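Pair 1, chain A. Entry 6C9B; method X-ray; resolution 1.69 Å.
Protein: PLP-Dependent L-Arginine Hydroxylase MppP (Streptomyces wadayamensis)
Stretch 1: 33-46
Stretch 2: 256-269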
# COMPACT_ATOMS: atom_id res chain seq x y z
N ALA A 33 -0.28 -24.40 -4.17
CA ALA A 33 -1.18 -24.44 -5.31
C ALA A 33 -2.60 -24.08 -4.88
O ALA A 33 -3.02 -24.35 -3.74
CB ALA A 33 -1.18 -25.83 -5.94
N LEU A 34 -3.35 -23.49 -5.80
CA LEU A 34 -4.77 -23.28 -5.60
C LEU A 34 -5.49 -24.62 -5.49
O LEU A 34 -5.16 -25.57 -6.20
CB LEU A 34 -5.37 -22.53 -6.78
CG LEU A 34 -4.88 -21.09 -6.96
CD1 LEU A 34 -5.13 -20.60 -8.37
CD2 LEU A 34 -5.54 -20.20 -5.96
N SER A 35 -6.51 -24.67 -4.65
CA SER A 35 -7.42 -25.81 -4.66
C SER A 35 -8.32 -25.73 -5.89
O SER A 35 -8.42 -24.69 -6.54
CB SER A 35 -8.29 -25.82 -3.40
OG SER A 35 -9.23 -24.75 -3.47
N PRO A 36 -8.98 -26.84 -6.26
CA PRO A 36 -9.91 -26.77 -7.40
C PRO A 36 -10.98 -25.70 -7.25
O PRO A 36 -11.33 -25.03 -8.22
CB PRO A 36 -10.52 -28.18 -7.42
CG PRO A 36 -9.48 -29.05 -6.78
CD PRO A 36 -8.85 -28.20 -5.72
N GLY A 37 -11.52 -25.53 -6.04
CA GLY A 37 -12.53 -24.51 -5.84
C GLY A 37 -11.96 -23.11 -6.00
O GLY A 37 -12.62 -22.22 -6.55
N GLN A 38 -10.72 -22.91 -5.57
CA GLN A 38 -10.09 -21.59 -5.72
C GLN A 38 -9.73 -21.33 -7.18
O GLN A 38 -9.86 -20.21 -7.66
CB GLN A 38 -8.86 -21.48 -4.81
CG GLN A 38 -9.18 -21.46 -3.31
CD GLN A 38 -7.95 -21.70 -2.44
OE1 GLN A 38 -6.95 -22.26 -2.89
NE2 GLN A 38 -8.04 -21.30 -1.17
N GLN A 39 -9.32 -22.37 -7.92
CA GLN A 39 -9.05 -22.17 -9.34
C GLN A 39 -10.31 -21.76 -10.08
O GLN A 39 -10.24 -20.95 -11.01
CB GLN A 39 -8.45 -23.44 -9.94
CG GLN A 39 -8.13 -23.32 -11.44
CD GLN A 39 -6.99 -22.36 -11.72
OE1 GLN A 39 -5.89 -22.51 -11.19
NE2 GLN A 39 -7.24 -21.37 -12.57
N LYS A 40 -11.47 -22.29 -9.68
CA LYS A 40 -12.73 -21.86 -10.29
C LYS A 40 -12.93 -20.36 -10.13
O LYS A 40 -13.49 -19.72 -11.02
CB LYS A 40 -13.91 -22.61 -9.68
CG LYS A 40 -14.34 -23.83 -10.45
CD LYS A 40 -15.82 -24.12 -10.20
CE LYS A 40 -16.73 -23.06 -10.84
NZ LYS A 40 -18.16 -23.28 -10.53
N ILE A 41 -12.54 -19.79 -8.98
CA ILE A 41 -12.63 -18.34 -8.80
C ILE A 41 -11.72 -17.64 -9.79
O ILE A 41 -12.12 -16.67 -10.46
CB ILE A 41 -12.28 -17.96 -7.34
CG1 ILE A 41 -13.24 -18.62 -6.36
CG2 ILE A 41 -12.32 -16.43 -7.18
CD1 ILE A 41 -12.79 -18.55 -4.88
N VAL A 42 -10.48 -18.09 -9.88
CA VAL A 42 -9.53 -17.46 -10.79
C VAL A 42 -10.05 -17.52 -12.23
O VAL A 42 -9.91 -16.56 -13.00
CB VAL A 42 -8.15 -18.12 -10.65
CG1 VAL A 42 -7.21 -17.67 -11.78
CG2 VAL A 42 -7.58 -17.83 -9.28
N ASN A 43 -10.69 -18.62 -12.61
CA ASN A 43 -11.17 -18.75 -13.98
C ASN A 43 -12.27 -17.75 -14.30
O ASN A 43 -12.49 -17.42 -15.48
CB ASN A 43 -11.70 -20.16 -14.23
CG ASN A 43 -10.60 -21.20 -14.22
OD1 ASN A 43 -9.44 -20.87 -14.42
ND2 ASN A 43 -10.98 -22.46 -14.02
N GLU A 44 -12.98 -17.29 -13.27
CA GLU A 44 -14.07 -16.33 -13.37
C GLU A 44 -13.62 -14.89 -13.19
O GLU A 44 -14.47 -14.00 -13.10
CB GLU A 44 -15.13 -16.64 -12.31
CG GLU A 44 -15.85 -17.96 -12.52
CD GLU A 44 -17.29 -17.77 -12.95
OE1 GLU A 44 -18.17 -17.68 -12.06
OE2 GLU A 44 -17.53 -17.69 -14.17
N LEU A 45 -12.31 -14.63 -13.14
CA LEU A 45 -11.84 -13.26 -12.95
C LEU A 45 -12.41 -12.29 -13.98
O LEU A 45 -12.67 -11.14 -13.60
CB LEU A 45 -10.31 -13.21 -12.99
CG LEU A 45 -9.64 -13.47 -11.66
CD1 LEU A 45 -8.17 -13.71 -11.87
CD2 LEU A 45 -9.87 -12.29 -10.73
N PRO A 46 -12.59 -12.63 -15.25
CA PRO A 46 -13.23 -11.66 -16.16
C PRO A 46 -14.67 -11.33 -15.78
O PRO A 46 -15.11 -10.20 -16.05
CB PRO A 46 -13.15 -12.35 -17.54
CG PRO A 46 -12.01 -13.34 -17.39
CD PRO A 46 -12.08 -13.81 -15.97
N PRO A 256 -12.14 -2.75 -6.24
CA PRO A 256 -13.31 -3.63 -6.13
C PRO A 256 -13.01 -5.06 -6.54
O PRO A 256 -13.65 -5.98 -6.02
CB PRO A 256 -14.34 -2.98 -7.06
CG PRO A 256 -13.57 -2.14 -7.99
CD PRO A 256 -12.38 -1.65 -7.18
N LEU A 257 -12.07 -5.27 -7.47
CA LEU A 257 -11.77 -6.64 -7.88
C LEU A 257 -11.14 -7.42 -6.74
O LEU A 257 -11.42 -8.62 -6.57
CB LEU A 257 -10.83 -6.64 -9.09
CG LEU A 257 -10.59 -8.04 -9.67
CD1 LEU A 257 -11.82 -8.53 -10.39
CD2 LEU A 257 -9.41 -8.07 -10.62
N ILE A 258 -10.27 -6.78 -5.95
CA ILE A 258 -9.68 -7.46 -4.81
C ILE A 258 -10.73 -7.76 -3.76
O ILE A 258 -10.75 -8.85 -3.17
CB ILE A 258 -8.52 -6.62 -4.25
CG1 ILE A 258 -7.38 -6.59 -5.25
CG2 ILE A 258 -8.05 -7.15 -2.88
CD1 ILE A 258 -6.25 -5.67 -4.86
N LEU A 259 -11.66 -6.83 -3.53
CA LEU A 259 -12.73 -7.09 -2.57
C LEU A 259 -13.62 -8.22 -3.05
O LEU A 259 -14.04 -9.08 -2.27
CB LEU A 259 -13.53 -5.81 -2.36
CG LEU A 259 -12.78 -4.68 -1.67
CD1 LEU A 259 -13.52 -3.38 -1.84
CD2 LEU A 259 -12.56 -5.02 -0.21
N ALA A 260 -13.91 -8.25 -4.36
CA ALA A 260 -14.67 -9.37 -4.91
C ALA A 260 -13.91 -10.68 -4.72
O ALA A 260 -14.51 -11.70 -4.36
CB ALA A 260 -14.95 -9.12 -6.39
N LEU A 261 -12.60 -10.67 -4.94
CA LEU A 261 -11.82 -11.88 -4.72
C LEU A 261 -11.88 -12.32 -3.27
O LEU A 261 -12.01 -13.52 -2.99
CB LEU A 261 -10.37 -11.66 -5.17
CG LEU A 261 -10.09 -11.75 -6.65
CD1 LEU A 261 -8.67 -11.30 -6.94
CD2 LEU A 261 -10.26 -13.20 -7.10
N ILE A 262 -11.77 -11.38 -2.33
CA ILE A 262 -11.84 -11.73 -0.92
C ILE A 262 -13.19 -12.35 -0.60
O ILE A 262 -13.29 -13.33 0.16
CB ILE A 262 -11.59 -10.48 -0.06
CG1 ILE A 262 -10.13 -10.05 -0.19
CG2 ILE A 262 -11.98 -10.75 1.40
CD1 ILE A 262 -9.85 -8.67 0.38
N ARG A 263 -14.24 -11.78 -1.16
CA ARG A 263 -15.58 -12.34 -0.96
C ARG A 263 -15.64 -13.78 -1.45
O ARG A 263 -16.15 -14.66 -0.75
CB ARG A 263 -16.60 -11.48 -1.71
CG ARG A 263 -18.06 -11.90 -1.55
CD ARG A 263 -18.91 -11.14 -2.54
NE ARG A 263 -18.61 -11.56 -3.91
CZ ARG A 263 -18.87 -10.82 -4.99
NH1 ARG A 263 -19.45 -9.64 -4.88
NH2 ARG A 263 -18.54 -11.28 -6.18
N GLU A 264 -15.13 -14.04 -2.66
CA GLU A 264 -15.23 -15.38 -3.23
C GLU A 264 -14.35 -16.39 -2.50
O GLU A 264 -14.78 -17.52 -2.24
CB GLU A 264 -14.88 -15.35 -4.72
CG GLU A 264 -15.83 -14.50 -5.54
CD GLU A 264 -17.27 -14.96 -5.39
OE1 GLU A 264 -17.54 -16.17 -5.50
OE2 GLU A 264 -18.13 -14.09 -5.12
N PHE A 265 -13.12 -16.00 -2.15
CA PHE A 265 -12.25 -16.91 -1.42
C PHE A 265 -12.81 -17.20 -0.03
O PHE A 265 -12.70 -18.33 0.47
CB PHE A 265 -10.83 -16.33 -1.33
CG PHE A 265 -9.93 -16.75 -2.47
CD1 PHE A 265 -10.08 -16.20 -3.74
CD2 PHE A 265 -8.96 -17.72 -2.28
CE1 PHE A 265 -9.27 -16.62 -4.80
CE2 PHE A 265 -8.14 -18.14 -3.34
CZ PHE A 265 -8.30 -17.59 -4.59
N SER A 266 -13.44 -16.19 0.59
CA SER A 266 -14.06 -16.38 1.89
C SER A 266 -15.23 -17.34 1.80
O SER A 266 -15.42 -18.18 2.68
CB SER A 266 -14.55 -15.05 2.46
OG SER A 266 -13.47 -14.23 2.81
N ARG A 267 -16.03 -17.24 0.73
CA ARG A 267 -17.16 -18.16 0.59
C ARG A 267 -16.70 -19.59 0.34
O ARG A 267 -17.29 -20.54 0.85
CB ARG A 267 -18.09 -17.65 -0.52
CG ARG A 267 -18.79 -16.36 -0.12
CD ARG A 267 -19.63 -15.72 -1.22
NE ARG A 267 -20.42 -14.60 -0.70
CZ ARG A 267 -21.15 -13.77 -1.44
NH1 ARG A 267 -21.21 -13.92 -2.76
NH2 ARG A 267 -21.82 -12.79 -0.86
N ASP A 268 -15.65 -19.76 -0.47
CA ASP A 268 -15.09 -21.08 -0.70
C ASP A 268 -14.55 -21.66 0.60
O ASP A 268 -14.71 -22.87 0.87
CB ASP A 268 -13.98 -20.98 -1.75
CG ASP A 268 -13.21 -22.26 -1.90
OD1 ASP A 268 -13.67 -23.13 -2.65
OD2 ASP A 268 -12.15 -22.40 -1.26
N ALA A 269 -13.89 -20.82 1.40
CA ALA A 269 -13.40 -21.23 2.72
C ALA A 269 -14.56 -21.67 3.61
O ALA A 269 -14.45 -22.67 4.32
CB ALA A 269 -12.61 -20.09 3.36
O HOH W 1 -10.44 -24.52 -1.07
O HOH W 2 -10.77 -20.50 -0.05

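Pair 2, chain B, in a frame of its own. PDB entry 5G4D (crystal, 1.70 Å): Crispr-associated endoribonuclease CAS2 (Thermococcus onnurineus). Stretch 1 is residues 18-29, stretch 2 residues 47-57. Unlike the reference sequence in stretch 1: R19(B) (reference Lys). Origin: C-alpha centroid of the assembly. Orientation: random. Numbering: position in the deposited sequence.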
# COMPACT_ATOMS: atom_id res chain seq x y z
N ASN B 18 -9.14 2.93 13.74
CA ASN B 18 -9.47 1.56 14.09
C ASN B 18 -10.88 1.17 13.65
O ASN B 18 -11.13 -0.02 13.42
CB ASN B 18 -9.24 1.36 15.60
CG ASN B 18 -7.73 1.30 15.95
OD1 ASN B 18 -6.99 0.47 15.42
ND2 ASN B 18 -7.28 2.21 16.81
N ARG B 19 -11.79 2.13 13.43
CA ARG B 19 -13.06 1.79 12.80
C ARG B 19 -12.89 1.52 11.31
O ARG B 19 -13.61 0.68 10.75
CB ARG B 19 -14.07 2.92 13.01
CG ARG B 19 -14.51 3.11 14.46
CD ARG B 19 -16.01 3.36 14.56
NE ARG B 19 -16.78 2.23 14.04
CZ ARG B 19 -17.18 1.19 14.77
NH1 ARG B 19 -16.89 1.14 16.07
NH2 ARG B 19 -17.88 0.21 14.21
N VAL B 20 -11.96 2.20 10.64
CA VAL B 20 -11.67 1.89 9.24
C VAL B 20 -11.08 0.49 9.12
O VAL B 20 -11.47 -0.30 8.25
CB VAL B 20 -10.73 2.95 8.64
CG1 VAL B 20 -10.14 2.47 7.30
CG2 VAL B 20 -11.48 4.26 8.44
N LYS B 21 -10.12 0.15 10.00
CA LYS B 21 -9.54 -1.19 10.01
C LYS B 21 -10.62 -2.25 10.19
O LYS B 21 -10.65 -3.25 9.45
CB LYS B 21 -8.50 -1.28 11.13
CG LYS B 21 -7.91 -2.68 11.32
CD LYS B 21 -6.87 -2.69 12.45
CE LYS B 21 -7.51 -2.38 13.80
NZ LYS B 21 -6.57 -2.57 14.95
N LYS B 22 -11.51 -2.07 11.16
CA LYS B 22 -12.52 -3.08 11.43
C LYS B 22 -13.47 -3.25 10.25
O LYS B 22 -13.87 -4.38 9.92
CB LYS B 22 -13.30 -2.74 12.71
CG LYS B 22 -14.18 -3.88 13.23
CD LYS B 22 -14.64 -3.62 14.67
CE LYS B 22 -15.57 -2.42 14.76
NZ LYS B 22 -16.83 -2.59 13.96
N PHE B 23 -13.83 -2.15 9.58
CA PHE B 23 -14.69 -2.23 8.41
C PHE B 23 -14.01 -2.98 7.27
O PHE B 23 -14.62 -3.85 6.63
CB PHE B 23 -15.10 -0.82 7.95
CG PHE B 23 -15.84 -0.79 6.63
CD1 PHE B 23 -17.17 -1.15 6.55
CD2 PHE B 23 -15.19 -0.39 5.47
CE1 PHE B 23 -17.85 -1.12 5.34
CE2 PHE B 23 -15.86 -0.36 4.25
CZ PHE B 23 -17.20 -0.72 4.18
N LEU B 24 -12.74 -2.66 6.99
CA LEU B 24 -12.09 -3.30 5.86
C LEU B 24 -11.83 -4.78 6.11
O LEU B 24 -11.80 -5.57 5.17
CB LEU B 24 -10.80 -2.55 5.50
CG LEU B 24 -11.02 -1.19 4.82
CD1 LEU B 24 -9.68 -0.51 4.59
CD2 LEU B 24 -11.78 -1.30 3.50
N ARG B 25 -11.66 -5.17 7.38
CA ARG B 25 -11.49 -6.59 7.69
C ARG B 25 -12.71 -7.40 7.30
O ARG B 25 -12.60 -8.60 7.03
CB ARG B 25 -11.18 -6.79 9.17
CG ARG B 25 -9.78 -6.38 9.59
CD ARG B 25 -9.50 -6.78 11.04
NE ARG B 25 -9.49 -8.22 11.24
CZ ARG B 25 -9.51 -8.81 12.44
NH1 ARG B 25 -9.54 -8.07 13.54
NH2 ARG B 25 -9.50 -10.13 12.54
N ARG B 26 -13.88 -6.77 7.25
CA ARG B 26 -15.08 -7.46 6.81
C ARG B 26 -15.18 -7.59 5.29
O ARG B 26 -16.15 -8.18 4.80
CB ARG B 26 -16.32 -6.74 7.34
CG ARG B 26 -16.38 -6.63 8.85
CD ARG B 26 -17.53 -5.73 9.27
NE ARG B 26 -18.31 -6.33 10.34
CZ ARG B 26 -18.19 -6.00 11.62
NH1 ARG B 26 -17.33 -5.07 11.99
NH2 ARG B 26 -18.93 -6.61 12.55
N HIS B 27 -14.22 -7.07 4.53
CA HIS B 27 -14.39 -7.03 3.08
C HIS B 27 -13.14 -7.49 2.33
O HIS B 27 -13.25 -8.00 1.21
CB HIS B 27 -14.77 -5.62 2.63
CG HIS B 27 -16.11 -5.18 3.13
ND1 HIS B 27 -17.28 -5.43 2.42
CD2 HIS B 27 -16.49 -4.54 4.26
CE1 HIS B 27 -18.30 -4.94 3.10
NE2 HIS B 27 -17.85 -4.40 4.21
N LEU B 28 -11.97 -7.34 2.94
CA LEU B 28 -10.71 -7.58 2.25
C LEU B 28 -9.72 -8.28 3.17
O LEU B 28 -9.89 -8.35 4.38
CB LEU B 28 -10.12 -6.25 1.73
CG LEU B 28 -10.92 -5.51 0.66
CD1 LEU B 28 -10.31 -4.16 0.39
CD2 LEU B 28 -10.99 -6.33 -0.63
N HIS B 29 -8.64 -8.78 2.55
CA HIS B 29 -7.56 -9.42 3.29
C HIS B 29 -6.64 -8.38 3.91
O HIS B 29 -6.22 -7.43 3.24
CB HIS B 29 -6.76 -10.33 2.35
CG HIS B 29 -7.56 -11.44 1.74
ND1 HIS B 29 -7.97 -12.55 2.46
CD2 HIS B 29 -7.98 -11.64 0.47
CE1 HIS B 29 -8.63 -13.37 1.66
NE2 HIS B 29 -8.65 -12.84 0.45
N ARG B 47 -19.68 -0.31 -2.44
CA ARG B 47 -20.07 -0.39 -1.04
C ARG B 47 -18.88 -0.16 -0.12
O ARG B 47 -19.02 0.45 0.95
CB ARG B 47 -20.73 -1.74 -0.75
CG ARG B 47 -22.17 -1.83 -1.24
CD ARG B 47 -22.90 -3.04 -0.68
NE ARG B 47 -22.21 -4.31 -0.97
CZ ARG B 47 -22.23 -4.91 -2.15
NH1 ARG B 47 -22.86 -4.34 -3.17
NH2 ARG B 47 -21.60 -6.06 -2.34
N ILE B 48 -17.71 -0.66 -0.51
CA ILE B 48 -16.50 -0.39 0.26
C ILE B 48 -16.20 1.10 0.27
O ILE B 48 -15.91 1.69 1.32
CB ILE B 48 -15.31 -1.19 -0.29
CG1 ILE B 48 -15.49 -2.68 -0.01
CG2 ILE B 48 -13.98 -0.67 0.32
CD1 ILE B 48 -14.45 -3.57 -0.70
N LYS B 49 -16.23 1.72 -0.91
CA LYS B 49 -16.00 3.16 -1.00
C LYS B 49 -17.00 3.93 -0.14
O LYS B 49 -16.62 4.85 0.60
CB LYS B 49 -16.06 3.61 -2.46
CG LYS B 49 -16.03 5.11 -2.64
CD LYS B 49 -16.08 5.48 -4.11
CE LYS B 49 -16.34 6.97 -4.29
NZ LYS B 49 -16.40 7.34 -5.74
N ALA B 50 -18.28 3.57 -0.22
CA ALA B 50 -19.29 4.29 0.56
C ALA B 50 -19.10 4.07 2.06
O ALA B 50 -19.29 5.00 2.86
CB ALA B 50 -20.70 3.86 0.13
N GLY B 51 -18.73 2.85 2.47
CA GLY B 51 -18.44 2.61 3.87
C GLY B 51 -17.27 3.43 4.37
O GLY B 51 -17.31 3.99 5.48
N LEU B 52 -16.21 3.53 3.57
CA LEU B 52 -15.04 4.30 3.97
C LEU B 52 -15.37 5.79 4.08
O LEU B 52 -14.94 6.46 5.02
CB LEU B 52 -13.89 4.07 2.98
CG LEU B 52 -13.26 2.68 3.08
CD1 LEU B 52 -12.33 2.46 1.90
CD2 LEU B 52 -12.50 2.50 4.41
N LEU B 53 -16.15 6.31 3.13
CA LEU B 53 -16.52 7.72 3.17
C LEU B 53 -17.33 8.05 4.42
O LEU B 53 -17.22 9.16 4.95
CB LEU B 53 -17.30 8.09 1.91
CG LEU B 53 -16.44 8.09 0.64
CD1 LEU B 53 -17.31 8.13 -0.63
CD2 LEU B 53 -15.47 9.27 0.65
N ASP B 54 -18.12 7.10 4.92
CA ASP B 54 -18.88 7.34 6.14
C ASP B 54 -17.99 7.36 7.38
O ASP B 54 -18.36 7.98 8.38
CB ASP B 54 -19.97 6.28 6.29
CG ASP B 54 -21.19 6.58 5.44
OD1 ASP B 54 -21.61 7.76 5.41
OD2 ASP B 54 -21.72 5.65 4.80
N LEU B 55 -16.84 6.70 7.32
CA LEU B 55 -15.99 6.57 8.50
C LEU B 55 -14.85 7.58 8.55
O LEU B 55 -14.27 7.78 9.63
CB LEU B 55 -15.39 5.16 8.56
CG LEU B 55 -16.38 4.02 8.79
CD1 LEU B 55 -15.71 2.69 8.56
CD2 LEU B 55 -16.93 4.10 10.20
N ILE B 56 -14.48 8.20 7.44
CA ILE B 56 -13.34 9.09 7.42
C ILE B 56 -13.79 10.54 7.44
O ILE B 56 -14.95 10.87 7.16
CB ILE B 56 -12.41 8.82 6.21
CG1 ILE B 56 -13.10 9.21 4.90
CG2 ILE B 56 -11.98 7.37 6.20
CD1 ILE B 56 -12.18 9.21 3.68
N ASP B 57 -12.87 11.42 7.82
CA ASP B 57 -13.00 12.86 7.68
C ASP B 57 -12.24 13.25 6.42
O ASP B 57 -11.01 13.19 6.39
CB ASP B 57 -12.44 13.57 8.92
CG ASP B 57 -12.55 15.09 8.85
OD1 ASP B 57 -12.47 15.68 7.75
OD2 ASP B 57 -12.70 15.70 9.93

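Both pairs set two helices side by side and nearly antiparallel. In pair 1 the axes of helix 36-43 and helix 256-269 approach to 9.9 Å with 157° between their N-to-C directions; in pair 2 the values for helix 18-25 and helix 47-55 are 10.0 Å and 164°. Superposing N, CA and C of 14 central residues gives an RMSD of 0.7 Å, and the buried surface is similar, 487 Å² against 508 Å². No hydrogen bond crosses directly between the stretches in either pair, so shape and apolar contact carry the direct packing.

The central match is I41(A) with F23(B), whose CA atoms fall 1.2 Å apart. Each is a knob in a four-residue hole, and the holes correspond: L261(A), E264(A), F265(A) and D268(A) match I48(B), G51(B), L52(B) and L55(B). I41(A) reaches the opposing backbone with CD1, 3.5 Å from O of E264(A), while its CG2 lies 3.7 Å from CB of E264(A). The larger F23(B) meets a glycine at the matching position: its CZ is 3.6 Å from CA of G51(B), and an ideal CB on G51(B) would lie 2.1 Å from that CZ, a clash. The absent side chain thus leaves space for the ring.

The aromatic residue changes sides between the pairs. In pair 1 it belongs to the hole: CD1 of I41(A) sits over one face of the F265(A) ring, 4.2 Å from its centroid and 26° off the normal, a CH-pi contact. In pair 2 the matching L52(B) is aliphatic, and its CD2 lies 4.1 Å from CD2 of F23(B).

Q38(A) and V20(B) show a polar and an apolar answer at one position. CG of Q38(A) packs 3.5 Å from CE2 of F265(A), while its NE2 donates to a water (3.1 Å) that in turn donates to OD2 of D268(A) (2.6 Å) and O of F265(A) (3.0 Å). V20(B) makes apolar contacts instead, with CG1 3.7 Å from CD2 of L52(B) and CG2 4.0 Å from CB of L55(B).

The last contrast is D268(A) against L55(B). OD1 of D268(A) lies 3.7 Å from CA of G37(A), where an ideal CB would come within 2.4 Å of that oxygen. L55(B) faces R19(B), which differs from the reference sequence; its CD1 packs 3.6 Å from O of R19(B) and equally close to CB of F23(B).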